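PDB 5T6O: poly-beta-hydroxybuterate polymerase from Cupriavidus necator, which forms the catalytic domain of a class I polyhydroxybutyrate synthase, an alpha/beta-hydrolase-fold enzyme of non-template-dependent polyester synthesis and probably an acyltransferase. Local coordinates for residues A15-N20 with L25-P30; Y211-T216 with D221-N226; F301-S306 with Q335-A340. The protein carries 1 engineered substitution. All blocks are in the same frame, centred on the assembly; numbering follows the deposited sequence.

Contact 1 (A15-N20 with L25-P30); sequences AVVFEN and LLQYKP. With SO4 (sulfate ion), chain C.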
ATOM      1  N   ALA A  15       6.247  -5.552 -45.834  1.00 26.61           N
ATOM      2  CA  ALA A  15       6.783  -4.459 -46.637  1.00 24.38           C
ATOM      3  C   ALA A  15       6.334  -3.127 -46.058  1.00 28.45           C
ATOM      4  O   ALA A  15       5.231  -3.009 -45.517  1.00 25.17           O
ATOM      5  CB  ALA A  15       6.333  -4.549 -48.101  1.00 24.91           C
ATOM      6  N   VAL A  16       7.207  -2.123 -46.158  1.00 24.59           N
ATOM      7  CA  VAL A  16       6.764  -0.740 -45.991  1.00 28.66           C
ATOM      8  C   VAL A  16       5.909  -0.367 -47.194  1.00 29.57           C
ATOM      9  O   VAL A  16       6.344  -0.518 -48.344  1.00 29.74           O
ATOM     10  CB  VAL A  16       7.968   0.213 -45.871  1.00 27.10           C
ATOM     11  CG1 VAL A  16       7.510   1.687 -45.845  1.00 24.67           C
ATOM     12  CG2 VAL A  16       8.849  -0.115 -44.658  1.00 24.70           C
ATOM     13  N   VAL A  17       4.692   0.123 -46.943  1.00 23.82           N
ATOM     14  CA  VAL A  17       3.789   0.547 -48.012  1.00 28.58           C
ATOM     15  C   VAL A  17       3.541   2.051 -48.007  1.00 29.92           C
ATOM     16  O   VAL A  17       2.875   2.563 -48.920  1.00 28.58           O
ATOM     17  CB  VAL A  17       2.450  -0.227 -47.979  1.00 30.86           C
ATOM     18  CG1 VAL A  17       2.670  -1.711 -48.291  1.00 28.97           C
ATOM     19  CG2 VAL A  17       1.725  -0.078 -46.626  1.00 25.41           C
ATOM     20  N   PHE A  18       4.066   2.776 -47.026  1.00 26.63           N
ATOM     21  CA  PHE A  18       3.865   4.215 -46.938  1.00 29.26           C
ATOM     22  C   PHE A  18       4.888   4.759 -45.954  1.00 28.23           C
ATOM     23  O   PHE A  18       5.237   4.088 -44.980  1.00 28.79           O
ATOM     24  CB  PHE A  18       2.444   4.571 -46.468  1.00 24.72           C
ATOM     25  CG  PHE A  18       2.260   6.042 -46.179  1.00 25.59           C
ATOM     26  CD1 PHE A  18       2.036   6.931 -47.211  1.00 24.66           C
ATOM     27  CD2 PHE A  18       2.340   6.536 -44.874  1.00 28.39           C
ATOM     28  CE1 PHE A  18       1.889   8.293 -46.957  1.00 34.10           C
ATOM     29  CE2 PHE A  18       2.193   7.914 -44.614  1.00 24.62           C
ATOM     30  CZ  PHE A  18       1.965   8.780 -45.656  1.00 26.09           C
ATOM     31  N   GLU A  19       5.335   5.989 -46.189  1.00 26.83           N
ATOM     32  CA  GLU A  19       6.199   6.619 -45.201  1.00 27.44           C
ATOM     33  C   GLU A  19       6.076   8.128 -45.312  1.00 28.17           C
ATOM     34  O   GLU A  19       5.901   8.681 -46.408  1.00 29.77           O
ATOM     35  CB  GLU A  19       7.670   6.181 -45.365  1.00 25.40           C
ATOM     36  CG  GLU A  19       8.337   6.684 -46.624  1.00 27.92           C
ATOM     37  CD  GLU A  19       9.690   6.007 -46.907  1.00 34.89           C
ATOM     38  OE1 GLU A  19       9.948   4.912 -46.366  1.00 28.15           O
ATOM     39  OE2 GLU A  19      10.489   6.567 -47.690  1.00 34.92           O
ATOM     40  N   ASN A  20       6.178   8.797 -44.168  1.00 27.16           N
ATOM     41  CA  ASN A  20       6.344  10.248 -44.159  1.00 26.89           C
ATOM     42  C   ASN A  20       7.371  10.577 -43.082  1.00 27.66           C
ATOM     43  O   ASN A  20       8.118   9.707 -42.619  1.00 25.99           O
ATOM     44  CB  ASN A  20       4.989  10.972 -43.992  1.00 28.92           C
ATOM     45  CG  ASN A  20       4.346  10.771 -42.617  1.00 29.01           C
ATOM     46  OD1 ASN A  20       4.938  10.210 -41.694  1.00 28.09           O
ATOM     47  ND2 ASN A  20       3.107  11.245 -42.484  1.00 24.20           N
ATOM     48  N   LEU A  25       4.433   2.888 -42.583  1.00 22.39           N
ATOM     49  CA  LEU A  25       3.355   1.921 -42.425  1.00 23.36           C
ATOM     50  C   LEU A  25       3.837   0.570 -42.940  1.00 23.38           C
ATOM     51  O   LEU A  25       4.196   0.450 -44.114  1.00 24.82           O
ATOM     52  CB  LEU A  25       2.096   2.344 -43.177  1.00 24.47           C
ATOM     53  CG  LEU A  25       0.879   1.466 -42.836  1.00 24.28           C
ATOM     54  CD1 LEU A  25       0.459   1.664 -41.389  1.00 28.13           C
ATOM     55  CD2 LEU A  25      -0.278   1.778 -43.785  1.00 25.24           C
ATOM     56  N   LEU A  26       3.883  -0.430 -42.059  1.00 22.29           N
ATOM     57  CA  LEU A  26       4.190  -1.790 -42.487  1.00 23.13           C
ATOM     58  C   LEU A  26       2.906  -2.552 -42.776  1.00 27.70           C
ATOM     59  O   LEU A  26       1.886  -2.350 -42.118  1.00 24.74           O
ATOM     60  CB  LEU A  26       4.979  -2.552 -41.420  1.00 24.26           C
ATOM     61  CG  LEU A  26       6.219  -1.875 -40.817  1.00 28.26           C
ATOM     62  CD1 LEU A  26       7.002  -2.859 -39.932  1.00 25.83           C
ATOM     63  CD2 LEU A  26       7.103  -1.303 -41.881  1.00 39.88           C
ATOM     64  N   GLN A  27       2.968  -3.441 -43.768  1.00 23.64           N
ATOM     65  CA  GLN A  27       1.907  -4.405 -44.044  1.00 24.68           C
ATOM     66  C   GLN A  27       2.559  -5.773 -44.119  1.00 23.35           C
ATOM     67  O   GLN A  27       3.548  -5.943 -44.835  1.00 27.99           O
ATOM     68  CB  GLN A  27       1.166  -4.120 -45.361  1.00 25.63           C
ATOM     69  CG  GLN A  27       0.056  -5.141 -45.653  1.00 26.73           C
ATOM     70  CD  GLN A  27      -0.672  -4.880 -46.965  1.00 31.92           C
ATOM     71  OE1 GLN A  27      -1.500  -5.690 -47.412  1.00 33.14           O
ATOM     72  NE2 GLN A  27      -0.362  -3.757 -47.599  1.00 23.35           N
ATOM     73  N   TYR A  28       2.036  -6.738 -43.370  1.00 22.61           N
ATOM     74  CA  TYR A  28       2.685  -8.042 -43.315  1.00 21.96           C
ATOM     75  C   TYR A  28       2.155  -8.996 -44.380  1.00 23.31           C
ATOM     76  O   TYR A  28       0.993  -8.927 -44.786  1.00 27.61           O
ATOM     77  CB  TYR A  28       2.529  -8.641 -41.913  1.00 23.04           C
ATOM     78  CG  TYR A  28       3.344  -7.830 -40.936  1.00 24.80           C
ATOM     79  CD1 TYR A  28       4.715  -8.050 -40.795  1.00 26.34           C
ATOM     80  CD2 TYR A  28       2.760  -6.810 -40.192  1.00 23.71           C
ATOM     81  CE1 TYR A  28       5.481  -7.296 -39.912  1.00 21.21           C
ATOM     82  CE2 TYR A  28       3.525  -6.027 -39.318  1.00 24.59           C
ATOM     83  CZ  TYR A  28       4.876  -6.284 -39.180  1.00 23.26           C
ATOM     84  OH  TYR A  28       5.625  -5.542 -38.302  1.00 23.97           O
ATOM     85  N   LYS A  29       3.046  -9.869 -44.853  1.00 24.03           N
ATOM     86  CA  LYS A  29       2.678 -10.876 -45.847  1.00 27.99           C
ATOM     87  C   LYS A  29       1.683 -11.869 -45.251  1.00 29.68           C
ATOM     88  O   LYS A  29       1.867 -12.328 -44.118  1.00 27.18           O
ATOM     89  CB  LYS A  29       3.920 -11.632 -46.331  1.00 24.52           C
ATOM     90  CG  LYS A  29       3.669 -12.617 -47.477  1.00 31.57           C
ATOM     91  CD  LYS A  29       4.942 -13.370 -47.835  1.00 36.08           C
ATOM     92  CE  LYS A  29       4.658 -14.576 -48.737  1.00 50.32           C
ATOM     93  N   PRO A  30       0.628 -12.226 -45.988  1.00 31.27           N
ATOM     94  CA  PRO A  30      -0.308 -13.240 -45.490  1.00 30.91           C
ATOM     95  C   PRO A  30       0.404 -14.556 -45.234  1.00 33.67           C
ATOM     96  O   PRO A  30       1.323 -14.935 -45.960  1.00 28.36           O
ATOM     97  CB  PRO A  30      -1.327 -13.380 -46.627  1.00 32.69           C
ATOM     98  CG  PRO A  30      -1.169 -12.172 -47.458  1.00 37.43           C
ATOM     99  CD  PRO A  30       0.243 -11.718 -47.317  1.00 32.85           C
TER
HETATM  100  S   SO4 C 602       2.022  13.119 -45.852  1.00 45.75           S
HETATM  101  O1  SO4 C 602       1.122  14.127 -46.398  1.00 50.33           O
HETATM  102  O2  SO4 C 602       1.459  12.573 -44.608  1.00 39.80           O
HETATM  103  O3  SO4 C 602       3.330  13.705 -45.598  1.00 50.02           O
HETATM  104  O4  SO4 C 602       2.178  12.055 -46.839  1.00 53.12           O
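Val16 and Leu26 face each other as a non-hydrogen-bonded antiparallel pair, their CA atoms 4.5 Å apart, and their methyls press tightly: Val16 CG2 to Leu26 CD2 is 3.5 Å, closer than usual van der Waals contact. Val16 reaches it because CG1 takes the place opposite the backbone N (chi1 174°), leaving CG2 beside that N. Val17 lays CG2 obliquely across Leu25, with 3.9 Å from Val17 CG2 to Leu25 CD2; the Val17 torsion (chi1 -66°) lodges this methyl between N and carbonyl carbon. Phe18 meets Leu25 at 4.0 Å, CB to CB, after which its ring swings away, its edge turned to a sulfate ion, probably from the crystallisation liquor. Asn20 ND2 binds that ion with a nearly straight bond of 3.0 Å to O2, and Arg99 NE is a second donor to the ion.

The backbone pairs Ala15 with Gln27 through two bonds. Farther on, Val17 N donates to Leu25 O at 2.9 Å, while Leu25 N donates to Phe18 O at 2.8 Å. Val17 and Phe18 together oppose Leu25, a bulge-like irregularity resembling the classic kind, and the buried Phe18 N is left without a partner.

This hairpin lies inside the large sheet: strand 72-77 bonds to Leu26 and Tyr28, strand 378-379 continues the sheet beyond Val16, and helix 89-108 packs on Val17, Phe18 and Leu25.

Contact 2 (Y211-T216 with D221-N226); sequences YLKGNT and DLLFWN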
ATOM      1  N   TYR A 211      23.082  -4.636 -13.354  1.00 24.56           N
ATOM      2  CA  TYR A 211      22.484  -5.291 -12.193  1.00 28.52           C
ATOM      3  C   TYR A 211      21.444  -6.326 -12.616  1.00 27.71           C
ATOM      4  O   TYR A 211      21.438  -7.458 -12.112  1.00 32.36           O
ATOM      5  CB  TYR A 211      21.843  -4.262 -11.265  1.00 25.24           C
ATOM      6  CG  TYR A 211      21.063  -4.946 -10.157  1.00 25.04           C
ATOM      7  CD1 TYR A 211      21.717  -5.464  -9.047  1.00 35.59           C
ATOM      8  CD2 TYR A 211      19.688  -5.112 -10.250  1.00 32.34           C
ATOM      9  CE1 TYR A 211      21.021  -6.115  -8.044  1.00 40.93           C
ATOM     10  CE2 TYR A 211      18.975  -5.775  -9.243  1.00 40.85           C
ATOM     11  CZ  TYR A 211      19.655  -6.268  -8.150  1.00 44.72           C
ATOM     12  OH  TYR A 211      18.971  -6.914  -7.148  1.00 56.50           O
ATOM     13  N   LEU A 212      20.543  -5.947 -13.522  1.00 27.24           N
ATOM     14  CA  LEU A 212      19.464  -6.851 -13.912  1.00 27.28           C
ATOM     15  C   LEU A 212      20.015  -8.098 -14.589  1.00 32.70           C
ATOM     16  O   LEU A 212      19.527  -9.211 -14.353  1.00 31.51           O
ATOM     17  CB  LEU A 212      18.491  -6.136 -14.848  1.00 29.43           C
ATOM     18  CG  LEU A 212      17.723  -4.989 -14.201  1.00 24.63           C
ATOM     19  CD1 LEU A 212      16.869  -4.295 -15.237  1.00 29.48           C
ATOM     20  CD2 LEU A 212      16.884  -5.534 -13.034  1.00 24.16           C
ATOM     21  N   LYS A 213      21.031  -7.928 -15.435  1.00 29.10           N
ATOM     22  CA  LYS A 213      21.578  -9.065 -16.173  1.00 30.83           C
ATOM     23  C   LYS A 213      22.254 -10.066 -15.252  1.00 32.51           C
ATOM     24  O   LYS A 213      22.242 -11.266 -15.537  1.00 38.14           O
ATOM     25  CB  LYS A 213      22.548  -8.578 -17.243  1.00 31.25           C
ATOM     26  CG  LYS A 213      21.831  -7.834 -18.340  1.00 34.71           C
ATOM     27  CD  LYS A 213      22.702  -7.596 -19.558  1.00 41.93           C
ATOM     28  CE  LYS A 213      21.869  -6.955 -20.657  1.00 44.27           C
ATOM     29  NZ  LYS A 213      22.539  -6.988 -21.978  1.00 54.55           N
ATOM     30  N   GLY A 214      22.826  -9.614 -14.143  1.00 31.85           N
ATOM     31  CA  GLY A 214      23.565 -10.525 -13.293  1.00 40.60           C
ATOM     32  C   GLY A 214      22.819 -11.019 -12.067  1.00 43.65           C
ATOM     33  O   GLY A 214      23.278 -11.946 -11.392  1.00 41.12           O
ATOM     34  N   ASN A 215      21.675 -10.420 -11.750  1.00 28.45           N
ATOM     35  CA  ASN A 215      21.041 -10.709 -10.480  1.00 31.68           C
ATOM     36  C   ASN A 215      19.544 -10.953 -10.565  1.00 29.04           C
ATOM     37  O   ASN A 215      18.912 -11.135  -9.518  1.00 32.90           O
ATOM     38  CB  ASN A 215      21.324  -9.568  -9.496  1.00 33.03           C
ATOM     39  CG  ASN A 215      22.803  -9.353  -9.294  1.00 42.73           C
ATOM     40  OD1 ASN A 215      23.429 -10.017  -8.466  1.00 50.32           O
ATOM     41  ND2 ASN A 215      23.385  -8.444 -10.077  1.00 37.79           N
ATOM     42  N   THR A 216      18.964 -10.957 -11.758  1.00 27.27           N
ATOM     43  CA  THR A 216      17.544 -11.183 -11.967  1.00 25.71           C
ATOM     44  C   THR A 216      17.364 -12.022 -13.220  1.00 30.58           C
ATOM     45  O   THR A 216      18.267 -12.099 -14.063  1.00 26.74           O
ATOM     46  CB  THR A 216      16.757  -9.877 -12.158  1.00 27.28           C
ATOM     47  OG1 THR A 216      16.970  -9.403 -13.495  1.00 26.19           O
ATOM     48  CG2 THR A 216      17.156  -8.809 -11.121  1.00 31.41           C
ATOM     49  N   ASP A 221      16.171 -10.242 -24.326  1.00 28.70           N
ATOM     50  CA  ASP A 221      15.557  -9.559 -25.461  1.00 29.55           C
ATOM     51  C   ASP A 221      14.687  -8.398 -24.995  1.00 29.54           C
ATOM     52  O   ASP A 221      14.613  -7.369 -25.682  1.00 25.17           O
ATOM     53  CB  ASP A 221      14.775 -10.534 -26.358  1.00 32.47           C
ATOM     54  CG  ASP A 221      13.713 -11.346 -25.621  1.00 32.80           C
ATOM     55  OD1 ASP A 221      13.474 -11.138 -24.417  1.00 30.93           O
ATOM     56  OD2 ASP A 221      13.088 -12.206 -26.281  1.00 31.82           O
ATOM     57  N   LEU A 222      14.062  -8.517 -23.820  1.00 25.26           N
ATOM     58  CA  LEU A 222      13.393  -7.361 -23.232  1.00 26.07           C
ATOM     59  C   LEU A 222      14.388  -6.238 -22.979  1.00 27.82           C
ATOM     60  O   LEU A 222      14.120  -5.077 -23.299  1.00 25.86           O
ATOM     61  CB  LEU A 222      12.680  -7.757 -21.933  1.00 24.70           C
ATOM     62  CG  LEU A 222      11.831  -6.711 -21.200  1.00 24.96           C
ATOM     63  CD1 LEU A 222      10.846  -7.431 -20.292  1.00 28.37           C
ATOM     64  CD2 LEU A 222      12.687  -5.786 -20.360  1.00 29.01           C
ATOM     65  N   LEU A 223      15.537  -6.560 -22.384  1.00 25.57           N
ATOM     66  CA  LEU A 223      16.514  -5.519 -22.078  1.00 26.43           C
ATOM     67  C   LEU A 223      17.060  -4.884 -23.357  1.00 29.14           C
ATOM     68  O   LEU A 223      17.306  -3.672 -23.406  1.00 26.92           O
ATOM     69  CB  LEU A 223      17.642  -6.099 -21.226  1.00 29.65           C
ATOM     70  CG  LEU A 223      17.209  -6.570 -19.823  1.00 30.98           C
ATOM     71  CD1 LEU A 223      18.374  -7.211 -19.081  1.00 37.67           C
ATOM     72  CD2 LEU A 223      16.668  -5.406 -19.051  1.00 28.33           C
ATOM     73  N   PHE A 224      17.245  -5.683 -24.404  1.00 24.71           N
ATOM     74  CA  PHE A 224      17.675  -5.126 -25.684  1.00 27.45           C
ATOM     75  C   PHE A 224      16.657  -4.132 -26.222  1.00 24.08           C
ATOM     76  O   PHE A 224      17.012  -3.011 -26.615  1.00 25.52           O
ATOM     77  CB  PHE A 224      17.915  -6.249 -26.694  1.00 28.42           C
ATOM     78  CG  PHE A 224      18.099  -5.760 -28.102  1.00 28.45           C
ATOM     79  CD1 PHE A 224      19.313  -5.215 -28.508  1.00 32.67           C
ATOM     80  CD2 PHE A 224      17.063  -5.852 -29.025  1.00 28.73           C
ATOM     81  CE1 PHE A 224      19.486  -4.761 -29.798  1.00 30.12           C
ATOM     82  CE2 PHE A 224      17.237  -5.397 -30.326  1.00 28.50           C
ATOM     83  CZ  PHE A 224      18.456  -4.862 -30.711  1.00 29.91           C
ATOM     84  N   TRP A 225      15.378  -4.526 -26.248  1.00 25.62           N
ATOM     85  CA  TRP A 225      14.321  -3.622 -26.693  1.00 27.41           C
ATOM     86  C   TRP A 225      14.275  -2.366 -25.835  1.00 23.77           C
ATOM     87  O   TRP A 225      14.238  -1.246 -26.352  1.00 26.44           O
ATOM     88  CB  TRP A 225      12.969  -4.335 -26.651  1.00 24.31           C
ATOM     89  CG  TRP A 225      11.813  -3.402 -26.795  1.00 24.40           C
ATOM     90  CD1 TRP A 225      11.412  -2.761 -27.947  1.00 23.43           C
ATOM     91  CD2 TRP A 225      10.905  -2.986 -25.765  1.00 25.05           C
ATOM     92  NE1 TRP A 225      10.319  -1.965 -27.679  1.00 21.95           N
ATOM     93  CE2 TRP A 225       9.982  -2.096 -26.357  1.00 21.96           C
ATOM     94  CE3 TRP A 225      10.777  -3.287 -24.393  1.00 26.82           C
ATOM     95  CZ2 TRP A 225       8.933  -1.517 -25.638  1.00 21.12           C
ATOM     96  CZ3 TRP A 225       9.746  -2.697 -23.674  1.00 23.18           C
ATOM     97  CH2 TRP A 225       8.832  -1.825 -24.300  1.00 25.87           C
ATOM     98  N   ASN A 226      14.284  -2.532 -24.515  1.00 20.76           N
ATOM     99  CA  ASN A 226      14.234  -1.354 -23.658  1.00 23.80           C
ATOM    100  C   ASN A 226      15.455  -0.467 -23.858  1.00 24.74           C
ATOM    101  O   ASN A 226      15.351   0.761 -23.755  1.00 24.51           O
ATOM    102  CB  ASN A 226      14.120  -1.777 -22.194  1.00 22.80           C
ATOM    103  CG  ASN A 226      13.966  -0.602 -21.269  1.00 23.08           C
ATOM    104  OD1 ASN A 226      12.886  -0.016 -21.173  1.00 23.97           O
ATOM    105  ND2 ASN A 226      15.039  -0.259 -20.559  1.00 27.10           N
TER
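Leu223 projects from helix 220-227 toward residues 212 and 213 of helix 202-215, and its two methyls divide the apolar contact between them. CD2 meets Leu212 CD1 at 4.0 Å, the two leucines passing obliquely. CD1 lies along the aliphatic part of Lys213, with Leu223 CD1 at 3.6 Å from Lys213 CG and 3.8 Å from its CE. Lys213 and Leu223 run past each other in opposite directions, the lysine stretched out beyond CG. Each of the three side chains has CG beside its own backbone N, opposite the carbonyl carbon; for Leu223 (chi1 -65°) this carries the fork across the gap between the helices.

By charge, the exposed Lys213 makes a cation-pi contact with Phe220 and a long, weak ion pair with Asp209 one turn earlier.

The side-chain hydrogen bonds of 211-216 turn back onto its own backbone, four residues earlier. Asn215 folds back so that ND2 donates to Tyr211 O at 3.0 Å, in the carbonyl plane and on a lone pair, while its CB rests 3.7 Å above one face of the Tyr211 ring. Thr216 OG1 likewise donates to Leu212 O at 2.7 Å and accepts a bond from Val218 N.

Other subunits complete the surroundings: Phe161 of the second subunit packs on Leu212, and Ala338 of the third on Thr216. In the sequence both helices fall between sheet strands 140-146 and 272-277, where alpha/beta hydrolases commonly carry a cap insertion, so they probably belong to one.

Chemically, the two consecutive helices are joined by dispersion between two buried leucines and the aliphatic part of an exposed lysine, with little directionality; the directional bonds belong to the helix and to its link at Val218, while the lysine's charge is directed to Phe220.

Contact 3 (F301-S306 with Q335-A340); sequences FVLGAS and QWLAGA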
ATOM      1  N   PHE A 301     -13.142  -6.337 -20.503  1.00 25.85           N
ATOM      2  CA  PHE A 301     -11.883  -6.161 -19.784  1.00 26.26           C
ATOM      3  C   PHE A 301     -11.304  -7.525 -19.444  1.00 29.88           C
ATOM      4  O   PHE A 301     -12.018  -8.398 -18.937  1.00 26.93           O
ATOM      5  CB  PHE A 301     -12.041  -5.344 -18.502  1.00 30.76           C
ATOM      6  CG  PHE A 301     -10.720  -5.034 -17.849  1.00 28.24           C
ATOM      7  CD1 PHE A 301      -9.996  -3.914 -18.234  1.00 27.42           C
ATOM      8  CD2 PHE A 301     -10.186  -5.882 -16.888  1.00 23.63           C
ATOM      9  CE1 PHE A 301      -8.769  -3.642 -17.657  1.00 30.37           C
ATOM     10  CE2 PHE A 301      -8.960  -5.617 -16.303  1.00 28.59           C
ATOM     11  CZ  PHE A 301      -8.250  -4.493 -16.693  1.00 26.53           C
ATOM     12  N   VAL A 302     -10.011  -7.702 -19.710  1.00 28.61           N
ATOM     13  CA  VAL A 302      -9.331  -8.968 -19.464  1.00 24.32           C
ATOM     14  C   VAL A 302      -8.011  -8.668 -18.771  1.00 25.26           C
ATOM     15  O   VAL A 302      -7.279  -7.762 -19.179  1.00 26.01           O
ATOM     16  CB  VAL A 302      -9.119  -9.766 -20.764  1.00 25.31           C
ATOM     17  CG1 VAL A 302      -8.268 -11.001 -20.502  1.00 26.74           C
ATOM     18  CG2 VAL A 302     -10.468 -10.154 -21.366  1.00 28.07           C
ATOM     19  N   LEU A 303      -7.732  -9.405 -17.700  1.00 25.91           N
ATOM     20  CA  LEU A 303      -6.544  -9.229 -16.877  1.00 22.76           C
ATOM     21  C   LEU A 303      -5.617 -10.419 -17.096  1.00 26.09           C
ATOM     22  O   LEU A 303      -6.015 -11.561 -16.850  1.00 26.95           O
ATOM     23  CB  LEU A 303      -6.938  -9.139 -15.402  1.00 21.73           C
ATOM     24  CG  LEU A 303      -5.860  -8.862 -14.358  1.00 26.95           C
ATOM     25  CD1 LEU A 303      -5.212  -7.525 -14.647  1.00 24.79           C
ATOM     26  CD2 LEU A 303      -6.505  -8.866 -12.963  1.00 26.23           C
ATOM     27  N   GLY A 304      -4.398 -10.155 -17.558  1.00 25.47           N
ATOM     28  CA  GLY A 304      -3.393 -11.195 -17.673  1.00 23.00           C
ATOM     29  C   GLY A 304      -2.528 -11.243 -16.429  1.00 28.09           C
ATOM     30  O   GLY A 304      -2.325 -10.242 -15.762  1.00 25.58           O
ATOM     31  N   ALA A 305      -2.018 -12.430 -16.113  1.00 26.67           N
ATOM     32  CA  ALA A 305      -1.080 -12.529 -15.008  1.00 24.49           C
ATOM     33  C   ALA A 305       0.277 -11.941 -15.405  1.00 24.62           C
ATOM     34  O   ALA A 305       0.591 -11.794 -16.589  1.00 26.90           O
ATOM     35  CB  ALA A 305      -0.910 -13.988 -14.571  1.00 27.68           C
ATOM     36  N   SER A 306       1.055 -11.560 -14.380  1.00 23.76           N
ATOM     37  CA  SER A 306       2.463 -11.158 -14.456  1.00 24.09           C
ATOM     38  C   SER A 306       2.659  -9.688 -14.843  1.00 24.62           C
ATOM     39  O   SER A 306       1.727  -8.880 -14.742  1.00 24.78           O
ATOM     40  CB  SER A 306       3.247 -12.078 -15.411  1.00 26.13           C
ATOM     41  OG  SER A 306       4.645 -11.997 -15.145  1.00 25.14           O
ATOM     42  N   GLN A 335     -13.864  -5.053  -7.013  1.00 34.07           N
ATOM     43  CA  GLN A 335     -15.124  -5.756  -7.236  1.00 34.95           C
ATOM     44  C   GLN A 335     -15.064  -6.587  -8.508  1.00 33.67           C
ATOM     45  O   GLN A 335     -15.594  -7.705  -8.554  1.00 36.72           O
ATOM     46  CB  GLN A 335     -16.290  -4.767  -7.312  1.00 43.72           C
ATOM     47  CG  GLN A 335     -16.710  -4.164  -5.993  1.00 55.79           C
ATOM     48  CD  GLN A 335     -17.793  -4.964  -5.292  1.00 64.63           C
ATOM     49  OE1 GLN A 335     -18.910  -4.480  -5.100  1.00 71.34           O
ATOM     50  NE2 GLN A 335     -17.467  -6.187  -4.896  1.00 62.04           N
ATOM     51  N   TRP A 336     -14.422  -6.058  -9.553  1.00 34.24           N
ATOM     52  CA  TRP A 336     -14.278  -6.818 -10.792  1.00 33.33           C
ATOM     53  C   TRP A 336     -13.497  -8.099 -10.541  1.00 33.18           C
ATOM     54  O   TRP A 336     -13.921  -9.195 -10.929  1.00 27.83           O
ATOM     55  CB  TRP A 336     -13.579  -5.976 -11.863  1.00 29.92           C
ATOM     56  CG  TRP A 336     -13.464  -6.710 -13.174  1.00 28.04           C
ATOM     57  CD1 TRP A 336     -14.378  -6.709 -14.187  1.00 31.98           C
ATOM     58  CD2 TRP A 336     -12.388  -7.564 -13.609  1.00 27.26           C
ATOM     59  NE1 TRP A 336     -13.946  -7.507 -15.220  1.00 32.39           N
ATOM     60  CE2 TRP A 336     -12.729  -8.043 -14.893  1.00 29.29           C
ATOM     61  CE3 TRP A 336     -11.171  -7.965 -13.038  1.00 29.41           C
ATOM     62  CZ2 TRP A 336     -11.895  -8.906 -15.622  1.00 29.75           C
ATOM     63  CZ3 TRP A 336     -10.345  -8.831 -13.755  1.00 26.06           C
ATOM     64  CH2 TRP A 336     -10.704  -9.282 -15.041  1.00 29.56           C
ATOM     65  N   LEU A 337     -12.355  -7.975  -9.870  1.00 32.06           N
ATOM     66  CA  LEU A 337     -11.518  -9.135  -9.607  1.00 34.13           C
ATOM     67  C   LEU A 337     -12.207 -10.139  -8.692  1.00 31.15           C
ATOM     68  O   LEU A 337     -12.046 -11.351  -8.877  1.00 31.92           O
ATOM     69  CB  LEU A 337     -10.191  -8.669  -9.012  1.00 32.64           C
ATOM     70  CG  LEU A 337      -9.113  -9.733  -8.850  1.00 30.38           C
ATOM     71  CD1 LEU A 337      -8.883 -10.479 -10.145  1.00 27.78           C
ATOM     72  CD2 LEU A 337      -7.840  -9.037  -8.382  1.00 41.59           C
ATOM     73  N   ALA A 338     -13.019  -9.666  -7.735  1.00 28.60           N
ATOM     74  CA  ALA A 338     -13.692 -10.588  -6.822  1.00 31.10           C
ATOM     75  C   ALA A 338     -14.635 -11.532  -7.560  1.00 31.87           C
ATOM     76  O   ALA A 338     -14.793 -12.694  -7.162  1.00 33.05           O
ATOM     77  CB  ALA A 338     -14.454  -9.807  -5.748  1.00 37.23           C
ATOM     78  N   GLY A 339     -15.276 -11.059  -8.629  1.00 33.42           N
ATOM     79  CA  GLY A 339     -16.173 -11.896  -9.403  1.00 30.45           C
ATOM     80  C   GLY A 339     -15.536 -12.558 -10.599  1.00 32.52           C
ATOM     81  O   GLY A 339     -16.188 -13.352 -11.288  1.00 33.12           O
ATOM     82  N   ALA A 340     -14.263 -12.265 -10.851  1.00 29.92           N
ATOM     83  CA  ALA A 340     -13.568 -12.791 -12.020  1.00 27.82           C
ATOM     84  C   ALA A 340     -13.223 -14.270 -11.867  1.00 32.54           C
ATOM     85  O   ALA A 340     -13.007 -14.775 -10.762  1.00 33.77           O
ATOM     86  CB  ALA A 340     -12.290 -11.989 -12.268  1.00 23.71           C
TER
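Phe301 and Trp336 form a T-shaped pair in which the phenylalanine edge is turned to one face of the indole. The six-membered ring centroids lie 5.1 Å apart with planes at 85°, and the leading atom, Phe301 CD2, comes to 3.7 Å from Trp336 CZ2, over the rim of the indole. Trp336 gets there because its CG stands opposite the backbone N (chi1 -178°), which sends the indole from the helix toward the strand; its CZ2 also comes within 3.4 Å of Phe301 O. Against the other face of the indole sits Ala340, its CB 4.0 Å above the plane and offset toward the ring's rim, so the indole lies between Phe301 and Ala340.

Leu303, two residues along on the same side of the strand, approaches the indole obliquely, 3.8 Å from Leu303 CB to Trp336 CH2. Its CD2 then meets Leu337 CD1 at 4.0 Å, these two leucines crossing at about a right angle.

Segment axes of strand 301-304 and helix 335-339 lie 10.8 Å apart at 75°. The strand runs between strands 272-277 and 322-325 of the central sheet; Tyr289 and Trp285 of helix 285-289 line the same aromatic cluster, joined by Trp324.

Contacts 1 and 3 belong to the same mixed sheet but lie on opposite sides of the chain's centre, their own centres about 35 Å apart. Contact 2 stands off that sheet, with centres about 30 Å from contact 1 and about 28 Å from contact 3. Contacts 2 and 3 are linked between subunits by one weak hydrogen bond: Tyr211 OH to Gln335 NE2 of the third subunit. A sulfate sits at contact 1, and the Leu337 side chain of contact 3 is about 4 Å from a bound sulfate, both probably from the crystallisation liquor. In alpha/beta hydrolases the nucleophile usually follows the strand corresponding to 113-118, consistent with none of the three contacts supplying it.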